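Local atomic coordinates of epimerase domain-containing protein (Bacillus cereus HuA2-4, PDB entry 6ZLK), a protein that catalyses the NAD-dependent interconversion of UDP-glucuronic acid and UDP-galacturonic acid, epimers at C4 of the sugar ring. Residues Q108-C113 / H158-Y163; P170-R175 / K233-E238; A19-S24 / E51-F56. One frame throughout, in Å; residues are numbered along the deposited sequence.

How the contacts relate
All three contacts belong to the NAD-binding Rossmann-type part of the epimerase, and they come in series along the chain: contact 3 first, then contact 1, then contact 2. Contacts 1 and 2 have centres about 13 Å apart and touch, since helix 148-167 leads into strand 171-180; C160 and H161 of the helix pack on I171 and I173 of the strand. Contact 3 stands apart, its centre about 27 Å from that of contact 1 and 25 Å from that of contact 2. The central sheet joins them: contact 2 lies along strand 171-180, contact 3 leads into strand 56-59, and contact 1 pairs helices that meet the second subunit, so dimer-forming and cofactor-binding parts share one framework.

Contact 1: residues Q108-C113 / H158-Y163; sequences QLLEAC and HLCHVY
The E111 side chain leaves its helix with CG beside the backbone N and turns about CB-CG (chi2 -80°), which carries the carboxylate across to the phenol end of Y163. The tyrosine, whose own CG also lies beside its backbone N, turns its ring toward helix 96-113 and donates from OH to E111 OE2 over a short 2.5 Å. This oxygen is met on its anti side, slightly out of the carboxylate plane, and lies at the edge of the ring, whose plane is turned 84° from the carboxylate. L110 takes a face of the same ring: its CB sits 3.9 Å from the Y163 ring centroid, a CH-pi contact displaced toward CG. Beneath that same face, L110 CD1 extends to L159 CB at 3.9 Å and passes 4.3 Å from C160 SG. The two helices run nearly parallel, with 16° between their directions and axes 10.2 Å apart. Such a helix pair is familiar from short-chain dehydrogenase/reductase dimers, where two helices of each subunit form a four-helix bundle. Here the second subunit adds to the polar end, G92 N of that subunit bonding E111 OE2 while its W91 meets Y163 edge-to-face. Two donors therefore grip one carboxylate oxygen, one from each subunit, and probably stabilise its negative charge. On the inner side, L110 packs against F121 and C160 against H123, both of strand 120-126.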
loop_
_atom_site.group_PDB
_atom_site.type_symbol
_atom_site.label_atom_id
_atom_site.label_comp_id
_atom_site.label_asym_id
_atom_site.label_seq_id
_atom_site.Cartn_x
_atom_site.Cartn_y
_atom_site.Cartn_z
ATOM N N GLN A 108 -12.705 -5.225 -0.942
ATOM C CA GLN A 108 -14.112 -5.671 -0.954
ATOM C C GLN A 108 -14.253 -7.012 -1.699
ATOM O O GLN A 108 -15.045 -7.880 -1.263
ATOM C CB GLN A 108 -15.004 -4.613 -1.597
ATOM C CG GLN A 108 -15.159 -3.356 -0.750
ATOM C CD GLN A 108 -16.521 -2.717 -0.975
ATOM O OE1 GLN A 108 -17.251 -3.027 -1.913
ATOM N NE2 GLN A 108 -16.865 -1.764 -0.131
ATOM N N LEU A 109 -13.590 -7.162 -2.826
ATOM C CA LEU A 109 -13.615 -8.449 -3.566
ATOM C C LEU A 109 -13.075 -9.564 -2.679
ATOM O O LEU A 109 -13.723 -10.599 -2.596
ATOM C CB LEU A 109 -12.822 -8.355 -4.852
ATOM C CG LEU A 109 -13.481 -7.542 -5.946
ATOM C CD1 LEU A 109 -12.486 -7.348 -7.041
ATOM C CD2 LEU A 109 -14.728 -8.250 -6.500
ATOM N N LEU A 110 -11.937 -9.355 -2.027
ATOM C CA LEU A 110 -11.359 -10.433 -1.215
ATOM C C LEU A 110 -12.264 -10.767 -0.045
ATOM O O LEU A 110 -12.380 -11.961 0.261
ATOM C CB LEU A 110 -9.989 -10.042 -0.718
ATOM C CG LEU A 110 -8.961 -9.936 -1.832
ATOM C CD1 LEU A 110 -7.778 -9.149 -1.342
ATOM C CD2 LEU A 110 -8.613 -11.314 -2.335
ATOM N N GLU A 111 -12.848 -9.762 0.616
ATOM C CA GLU A 111 -13.798 -10.030 1.736
ATOM C C GLU A 111 -14.934 -10.912 1.211
ATOM O O GLU A 111 -15.364 -11.842 1.901
ATOM C CB GLU A 111 -14.340 -8.717 2.290
ATOM C CG GLU A 111 -13.401 -7.989 3.241
ATOM C CD GLU A 111 -13.397 -8.531 4.664
ATOM O OE1 GLU A 111 -14.412 -9.111 5.058
ATOM O OE2 GLU A 111 -12.387 -8.347 5.358
ATOM N N ALA A 112 -15.452 -10.615 0.027
ATOM C CA ALA A 112 -16.621 -11.331 -0.517
ATOM C C ALA A 112 -16.209 -12.762 -0.836
ATOM O O ALA A 112 -17.023 -13.680 -0.739
ATOM C CB ALA A 112 -17.149 -10.598 -1.722
ATOM N N CYS A 113 -14.931 -12.980 -1.142
ATOM C CA CYS A 113 -14.421 -14.311 -1.537
ATOM C C CYS A 113 -14.180 -15.221 -0.320
ATOM O O CYS A 113 -14.022 -16.450 -0.521
ATOM C CB CYS A 113 -13.182 -14.178 -2.403
ATOM S SG CYS A 113 -13.619 -13.564 -4.052
ATOM N N HIS A 158 -0.578 -6.732 -1.542
ATOM C CA HIS A 158 -0.425 -7.045 -0.099
ATOM C C HIS A 158 -1.775 -7.520 0.431
ATOM O O HIS A 158 -1.811 -8.449 1.279
ATOM C CB HIS A 158 0.108 -5.810 0.658
ATOM C CG HIS A 158 1.546 -5.491 0.359
ATOM N ND1 HIS A 158 2.005 -4.206 0.383
ATOM C CD2 HIS A 158 2.598 -6.262 0.090
ATOM C CE1 HIS A 158 3.299 -4.214 0.175
ATOM N NE2 HIS A 158 3.688 -5.448 -0.035
ATOM N N LEU A 159 -2.884 -6.877 0.064
ATOM C CA LEU A 159 -4.204 -7.338 0.510
ATOM C C LEU A 159 -4.432 -8.792 0.086
ATOM O O LEU A 159 -4.909 -9.605 0.878
ATOM C CB LEU A 159 -5.295 -6.445 -0.086
ATOM C CG LEU A 159 -5.439 -5.097 0.604
ATOM C CD1 LEU A 159 -6.373 -4.202 -0.203
ATOM C CD2 LEU A 159 -5.932 -5.275 2.025
ATOM N N CYS A 160 -4.080 -9.155 -1.141
ATOM C CA CYS A 160 -4.176 -10.559 -1.589
ATOM C C CYS A 160 -3.401 -11.462 -0.615
ATOM O O CYS A 160 -3.995 -12.464 -0.183
ATOM C CB CYS A 160 -3.658 -10.775 -3.005
ATOM S SG CYS A 160 -4.711 -10.015 -4.277
ATOM N N HIS A 161 -2.168 -11.100 -0.245
ATOM C CA HIS A 161 -1.422 -11.980 0.676
ATOM C C HIS A 161 -2.126 -12.020 2.031
ATOM O O HIS A 161 -2.096 -13.096 2.661
ATOM C CB HIS A 161 0.008 -11.522 0.833
ATOM C CG HIS A 161 0.791 -11.684 -0.418
ATOM N ND1 HIS A 161 1.008 -12.950 -0.975
ATOM C CD2 HIS A 161 1.429 -10.791 -1.196
ATOM C CE1 HIS A 161 1.738 -12.788 -2.078
ATOM N NE2 HIS A 161 2.029 -11.489 -2.208
ATOM N N VAL A 162 -2.688 -10.916 2.531
ATOM C CA VAL A 162 -3.395 -10.944 3.832
ATOM C C VAL A 162 -4.544 -11.932 3.773
ATOM O O VAL A 162 -4.700 -12.732 4.677
ATOM C CB VAL A 162 -3.884 -9.533 4.199
ATOM C CG1 VAL A 162 -4.924 -9.572 5.291
ATOM C CG2 VAL A 162 -2.671 -8.645 4.528
ATOM N N TYR A 163 -5.319 -11.942 2.707
ATOM C CA TYR A 163 -6.534 -12.769 2.652
ATOM C C TYR A 163 -6.184 -14.223 2.331
ATOM O O TYR A 163 -6.894 -15.122 2.800
ATOM C CB TYR A 163 -7.533 -12.119 1.709
ATOM C CG TYR A 163 -8.242 -10.981 2.378
ATOM C CD1 TYR A 163 -7.680 -9.720 2.470
ATOM C CD2 TYR A 163 -9.495 -11.167 2.946
ATOM C CE1 TYR A 163 -8.333 -8.685 3.114
ATOM C CE2 TYR A 163 -10.178 -10.134 3.560
ATOM C CZ TYR A 163 -9.569 -8.908 3.702
ATOM O OH TYR A 163 -10.142 -7.822 4.274
#

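Contact 2: residues P170-R175 / K233-E238; sequences PIVILR and KNIIGE
Two nearly straight backbone hydrogen bonds tie P170-R175 to K233-E238. G237 N donates to I171 O at 2.7 Å with an angle of 172° at the hydrogen, and I173 N donates to E238 O at 2.9 Å. In a regular parallel pair one residue facing V172 would use both its N and its O; here the task is divided between G237 and E238, so the incoming loop spends an extra residue before strand 239-242 takes up parallel pairing beside strand 171-180. I171 O also receives a CA-H...O approach from I236 CA at 3.5 Å. The loop is shaped by a type II turn, closed by E238 N to I235 O at 3.1 Å, with G237 at its third position and a phi of 86°. Overlapping its start is an Asx turn, N234 OD1 accepting from I236 N at 3.1 Å. Packing surrounds the bonds. V172 CG2 lies 3.8 Å from I235 CG1, which is set between its backbone N and carbonyl carbon, and I236 folds back so that its CD1 rests 3.9 Å from P170 CB. The other edge of the strand is bonded to strand 120-126. Between the two segments every hydrogen bond is main-chain to main-chain, so their alignment rests on backbone geometry; the charge of E238 is engaged elsewhere, by K286 of helix 285-291.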
loop_
_atom_site.group_PDB
_atom_site.type_symbol
_atom_site.label_atom_id
_atom_site.label_comp_id
_atom_site.label_asym_id
_atom_site.label_seq_id
_atom_site.Cartn_x
_atom_site.Cartn_y
_atom_site.Cartn_z
ATOM N N PRO A 170 -7.529 -18.387 -2.657
ATOM C CA PRO A 170 -6.516 -18.955 -3.532
ATOM C C PRO A 170 -6.002 -17.920 -4.557
ATOM O O PRO A 170 -6.217 -18.036 -5.776
ATOM C CB PRO A 170 -7.245 -20.124 -4.192
ATOM C CG PRO A 170 -8.635 -19.573 -4.336
ATOM C CD PRO A 170 -8.868 -18.889 -2.999
ATOM N N ILE A 171 -5.224 -16.962 -4.040
ATOM C CA ILE A 171 -4.699 -15.840 -4.852
ATOM C C ILE A 171 -3.565 -16.306 -5.736
ATOM O O ILE A 171 -2.755 -17.164 -5.363
ATOM C CB ILE A 171 -4.305 -14.629 -3.985
ATOM C CG1 ILE A 171 -3.045 -14.883 -3.159
ATOM C CG2 ILE A 171 -5.485 -14.184 -3.153
ATOM C CD1 ILE A 171 -1.806 -14.236 -3.701
ATOM N N VAL A 172 -3.466 -15.663 -6.899
ATOM C CA VAL A 172 -2.311 -15.703 -7.806
ATOM C C VAL A 172 -2.122 -14.254 -8.258
ATOM O O VAL A 172 -3.146 -13.624 -8.592
ATOM C CB VAL A 172 -2.593 -16.581 -9.040
ATOM C CG1 VAL A 172 -1.405 -16.527 -9.967
ATOM C CG2 VAL A 172 -2.963 -18.029 -8.656
ATOM N N ILE A 173 -0.907 -13.771 -8.235
ATOM C CA ILE A 173 -0.631 -12.378 -8.680
ATOM C C ILE A 173 0.176 -12.389 -9.966
ATOM O O ILE A 173 1.219 -13.009 -10.036
ATOM C CB ILE A 173 0.046 -11.554 -7.572
ATOM C CG1 ILE A 173 -0.852 -11.369 -6.343
ATOM C CG2 ILE A 173 0.550 -10.239 -8.153
ATOM C CD1 ILE A 173 -0.115 -10.979 -5.089
ATOM N N LEU A 174 -0.319 -11.737 -11.004
ATOM C CA LEU A 174 0.404 -11.562 -12.273
ATOM C C LEU A 174 0.857 -10.104 -12.338
ATOM O O LEU A 174 0.032 -9.219 -12.251
ATOM C CB LEU A 174 -0.450 -11.941 -13.491
ATOM C CG LEU A 174 -1.123 -13.295 -13.446
ATOM C CD1 LEU A 174 -1.940 -13.527 -14.739
ATOM C CD2 LEU A 174 -0.063 -14.375 -13.262
ATOM N N ARG A 175 2.145 -9.875 -12.479
ATOM C CA ARG A 175 2.690 -8.523 -12.728
ATOM C C ARG A 175 2.947 -8.353 -14.213
ATOM O O ARG A 175 3.957 -8.866 -14.760
ATOM C CB ARG A 175 3.998 -8.296 -11.957
ATOM C CG ARG A 175 3.772 -8.225 -10.466
ATOM C CD ARG A 175 5.103 -8.168 -9.748
ATOM N NE ARG A 175 4.861 -7.949 -8.332
ATOM C CZ ARG A 175 5.790 -8.073 -7.382
ATOM N NH1 ARG A 175 7.018 -8.418 -7.677
ATOM N NH2 ARG A 175 5.493 -7.875 -6.118
ATOM N N LYS A 233 0.165 -26.875 -12.791
ATOM C CA LYS A 233 1.043 -26.626 -11.630
ATOM C C LYS A 233 0.220 -25.950 -10.529
ATOM O O LYS A 233 -0.731 -25.240 -10.860
ATOM C CB LYS A 233 2.256 -25.806 -12.052
ATOM C CG LYS A 233 3.215 -26.524 -12.987
ATOM C CD LYS A 233 4.653 -26.430 -12.522
ATOM C CE LYS A 233 5.566 -27.457 -13.152
ATOM N NZ LYS A 233 5.086 -27.862 -14.494
ATOM N N ASN A 234 0.537 -26.207 -9.262
ATOM C CA ASN A 234 -0.053 -25.465 -8.128
ATOM C C ASN A 234 0.675 -24.121 -8.069
ATOM O O ASN A 234 1.855 -24.094 -7.716
ATOM C CB ASN A 234 -0.027 -26.208 -6.790
ATOM C CG ASN A 234 -0.953 -25.522 -5.802
ATOM O OD1 ASN A 234 -0.896 -24.315 -5.634
ATOM N ND2 ASN A 234 -1.834 -26.269 -5.160
ATOM N N ILE A 235 -0.034 -23.036 -8.381
ATOM C CA ILE A 235 0.533 -21.668 -8.418
ATOM C C ILE A 235 -0.099 -20.762 -7.359
ATOM O O ILE A 235 0.173 -19.546 -7.340
ATOM C CB ILE A 235 0.425 -21.067 -9.832
ATOM C CG1 ILE A 235 -1.026 -20.858 -10.265
ATOM C CG2 ILE A 235 1.179 -21.933 -10.820
ATOM C CD1 ILE A 235 -1.171 -20.066 -11.544
ATOM N N ILE A 236 -0.862 -21.326 -6.451
ATOM C CA ILE A 236 -1.555 -20.503 -5.434
ATOM C C ILE A 236 -0.494 -19.844 -4.554
ATOM O O ILE A 236 0.489 -20.522 -4.141
ATOM C CB ILE A 236 -2.559 -21.314 -4.613
ATOM C CG1 ILE A 236 -3.608 -22.029 -5.467
ATOM C CG2 ILE A 236 -3.157 -20.395 -3.583
ATOM C CD1 ILE A 236 -4.285 -21.196 -6.519
ATOM N N GLY A 237 -0.666 -18.559 -4.295
ATOM C CA GLY A 237 0.199 -17.706 -3.468
ATOM C C GLY A 237 1.362 -17.112 -4.245
ATOM O O GLY A 237 2.076 -16.320 -3.645
ATOM N N GLU A 238 1.555 -17.472 -5.523
ATOM C CA GLU A 238 2.737 -17.095 -6.322
ATOM C C GLU A 238 2.537 -15.708 -6.961
ATOM O O GLU A 238 1.371 -15.351 -7.336
ATOM C CB GLU A 238 3.021 -18.057 -7.467
ATOM C CG GLU A 238 3.537 -19.429 -7.008
ATOM C CD GLU A 238 4.726 -19.401 -6.057
ATOM O OE1 GLU A 238 5.587 -18.519 -6.179
ATOM O OE2 GLU A 238 4.782 -20.277 -5.172
#

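Contact 3: residues A19-S24 / E51-F56; sequences ALLKNS and ELNSRF
The guanidinium of R55 is sandwiched between two residues: S24 CA stands 3.7 Å above its CZ, over the centre of one face, and N53 OD1 lies off-centre over the opposite face. At the edge, in the plane of the group, L21 O is gripped end-on by both terminal nitrogens, with NH2 at 2.9 Å and NH1 at 3.0 Å. The NH2 bond lies in the carbonyl plane, whereas NH1 comes in tilted from it. A turn about the CG-CD bond (chi3 -72°) swings the arginine tip round to this carbonyl near the C-terminal end of helix 11-21, where the helix end would probably favour a positive partner. On one lone pair N53 OD1 also accepts from R55 N at 2.8 Å, making an Asx turn that sets the start of the arginine. L21 fills the apolar side, its CD1 lying 3.8 Å from F56 CB as the two side chains cross at about a right angle. R55 NH1 bonds Y26 O as well, just before strand 27-31. Helix 11-21, which follows the glycine-rich turn of the Rossmann fold, is thus fastened to the loop entering strand 56-59, L21 and F56 both packing on V28 of strand 27-31 and L50 of helix 44-51.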
loop_
_atom_site.group_PDB
_atom_site.type_symbol
_atom_site.label_atom_id
_atom_site.label_comp_id
_atom_site.label_asym_id
_atom_site.label_seq_id
_atom_site.Cartn_x
_atom_site.Cartn_y
_atom_site.Cartn_z
ATOM N N ALA A 19 -10.830 -13.979 -25.408
ATOM C CA ALA A 19 -10.022 -15.212 -25.406
ATOM C C ALA A 19 -10.715 -16.314 -24.597
ATOM O O ALA A 19 -10.765 -17.485 -25.074
ATOM C CB ALA A 19 -8.640 -14.952 -24.871
ATOM N N LEU A 20 -11.193 -16.018 -23.398
ATOM C CA LEU A 20 -11.874 -17.043 -22.586
ATOM C C LEU A 20 -13.078 -17.620 -23.328
ATOM O O LEU A 20 -13.297 -18.845 -23.246
ATOM C CB LEU A 20 -12.280 -16.483 -21.228
ATOM C CG LEU A 20 -11.120 -16.055 -20.364
ATOM C CD1 LEU A 20 -11.597 -15.212 -19.191
ATOM C CD2 LEU A 20 -10.283 -17.214 -19.885
ATOM N N LEU A 21 -13.842 -16.778 -23.993
ATOM C CA LEU A 21 -15.111 -17.214 -24.615
ATOM C C LEU A 21 -14.831 -18.107 -25.816
ATOM O O LEU A 21 -15.755 -18.854 -26.149
ATOM C CB LEU A 21 -15.975 -16.039 -25.021
ATOM C CG LEU A 21 -16.590 -15.270 -23.870
ATOM C CD1 LEU A 21 -17.143 -13.930 -24.336
ATOM C CD2 LEU A 21 -17.659 -16.091 -23.189
ATOM N N LYS A 22 -13.609 -18.157 -26.337
ATOM C CA LYS A 22 -13.247 -19.131 -27.410
ATOM C C LYS A 22 -13.376 -20.568 -26.911
ATOM O O LYS A 22 -13.489 -21.464 -27.748
ATOM C CB LYS A 22 -11.867 -18.813 -27.975
ATOM C CG LYS A 22 -11.934 -17.563 -28.810
ATOM C CD LYS A 22 -10.672 -17.207 -29.500
ATOM C CE LYS A 22 -10.851 -15.882 -30.215
ATOM N NZ LYS A 22 -9.542 -15.348 -30.667
ATOM N N ASN A 23 -13.223 -20.811 -25.621
ATOM C CA ASN A 23 -13.404 -22.146 -25.026
ATOM C C ASN A 23 -14.897 -22.292 -24.688
ATOM O O ASN A 23 -15.404 -21.557 -23.829
ATOM C CB ASN A 23 -12.483 -22.307 -23.843
ATOM C CG ASN A 23 -12.474 -23.708 -23.280
ATOM O OD1 ASN A 23 -13.501 -24.386 -23.231
ATOM N ND2 ASN A 23 -11.311 -24.134 -22.816
ATOM N N SER A 24 -15.588 -23.230 -25.350
ATOM C CA SER A 24 -17.049 -23.391 -25.183
ATOM C C SER A 24 -17.399 -23.791 -23.755
ATOM O O SER A 24 -18.552 -23.653 -23.394
ATOM C CB SER A 24 -17.586 -24.393 -26.187
ATOM O OG SER A 24 -16.956 -25.621 -25.909
ATOM N N GLU A 51 -21.524 -9.366 -25.762
ATOM C CA GLU A 51 -22.883 -9.668 -25.270
ATOM C C GLU A 51 -23.663 -10.500 -26.300
ATOM O O GLU A 51 -24.649 -11.117 -25.886
ATOM C CB GLU A 51 -23.642 -8.401 -24.916
ATOM C CG GLU A 51 -23.158 -7.789 -23.619
ATOM C CD GLU A 51 -23.942 -6.545 -23.259
ATOM O OE1 GLU A 51 -23.998 -5.586 -24.099
ATOM O OE2 GLU A 51 -24.523 -6.529 -22.142
ATOM N N LEU A 52 -23.226 -10.563 -27.562
ATOM C CA LEU A 52 -23.854 -11.480 -28.538
ATOM C C LEU A 52 -23.633 -12.941 -28.155
ATOM O O LEU A 52 -24.348 -13.804 -28.672
ATOM C CB LEU A 52 -23.289 -11.193 -29.924
ATOM C CG LEU A 52 -23.712 -9.847 -30.502
ATOM C CD1 LEU A 52 -23.006 -9.617 -31.839
ATOM C CD2 LEU A 52 -25.225 -9.743 -30.631
ATOM N N ASN A 53 -22.602 -13.232 -27.358
ATOM C CA ASN A 53 -22.220 -14.595 -26.996
ATOM C C ASN A 53 -23.107 -15.054 -25.831
ATOM O O ASN A 53 -23.189 -14.328 -24.835
ATOM C CB ASN A 53 -20.742 -14.700 -26.651
ATOM C CG ASN A 53 -20.255 -16.128 -26.554
ATOM O OD1 ASN A 53 -20.795 -16.899 -25.770
ATOM N ND2 ASN A 53 -19.177 -16.434 -27.255
ATOM N N SER A 54 -23.790 -16.207 -25.981
ATOM C CA SER A 54 -24.736 -16.673 -24.947
ATOM C C SER A 54 -23.999 -16.967 -23.632
ATOM O O SER A 54 -24.666 -17.074 -22.605
ATOM C CB SER A 54 -25.509 -17.883 -25.446
ATOM O OG SER A 54 -24.626 -18.935 -25.675
ATOM N N ARG A 55 -22.680 -17.040 -23.638
ATOM C CA ARG A 55 -21.907 -17.414 -22.428
ATOM C C ARG A 55 -21.263 -16.186 -21.796
ATOM O O ARG A 55 -20.518 -16.360 -20.803
ATOM C CB ARG A 55 -20.880 -18.482 -22.738
ATOM C CG ARG A 55 -21.536 -19.802 -23.098
ATOM C CD ARG A 55 -20.526 -20.815 -23.558
ATOM N NE ARG A 55 -20.001 -20.511 -24.878
ATOM C CZ ARG A 55 -18.777 -20.074 -25.183
ATOM N NH1 ARG A 55 -17.837 -19.879 -24.278
ATOM N NH2 ARG A 55 -18.461 -19.830 -26.446
ATOM N N PHE A 56 -21.655 -14.998 -22.221
ATOM C CA PHE A 56 -21.146 -13.718 -21.673
ATOM C C PHE A 56 -22.296 -12.912 -21.084
ATOM O O PHE A 56 -23.399 -12.804 -21.722
ATOM C CB PHE A 56 -20.405 -12.921 -22.752
ATOM C CG PHE A 56 -19.802 -11.659 -22.205
ATOM C CD1 PHE A 56 -18.660 -11.729 -21.433
ATOM C CD2 PHE A 56 -20.396 -10.428 -22.360
ATOM C CE1 PHE A 56 -18.102 -10.589 -20.874
ATOM C CE2 PHE A 56 -19.781 -9.271 -21.872
ATOM C CZ PHE A 56 -18.642 -9.368 -21.104
#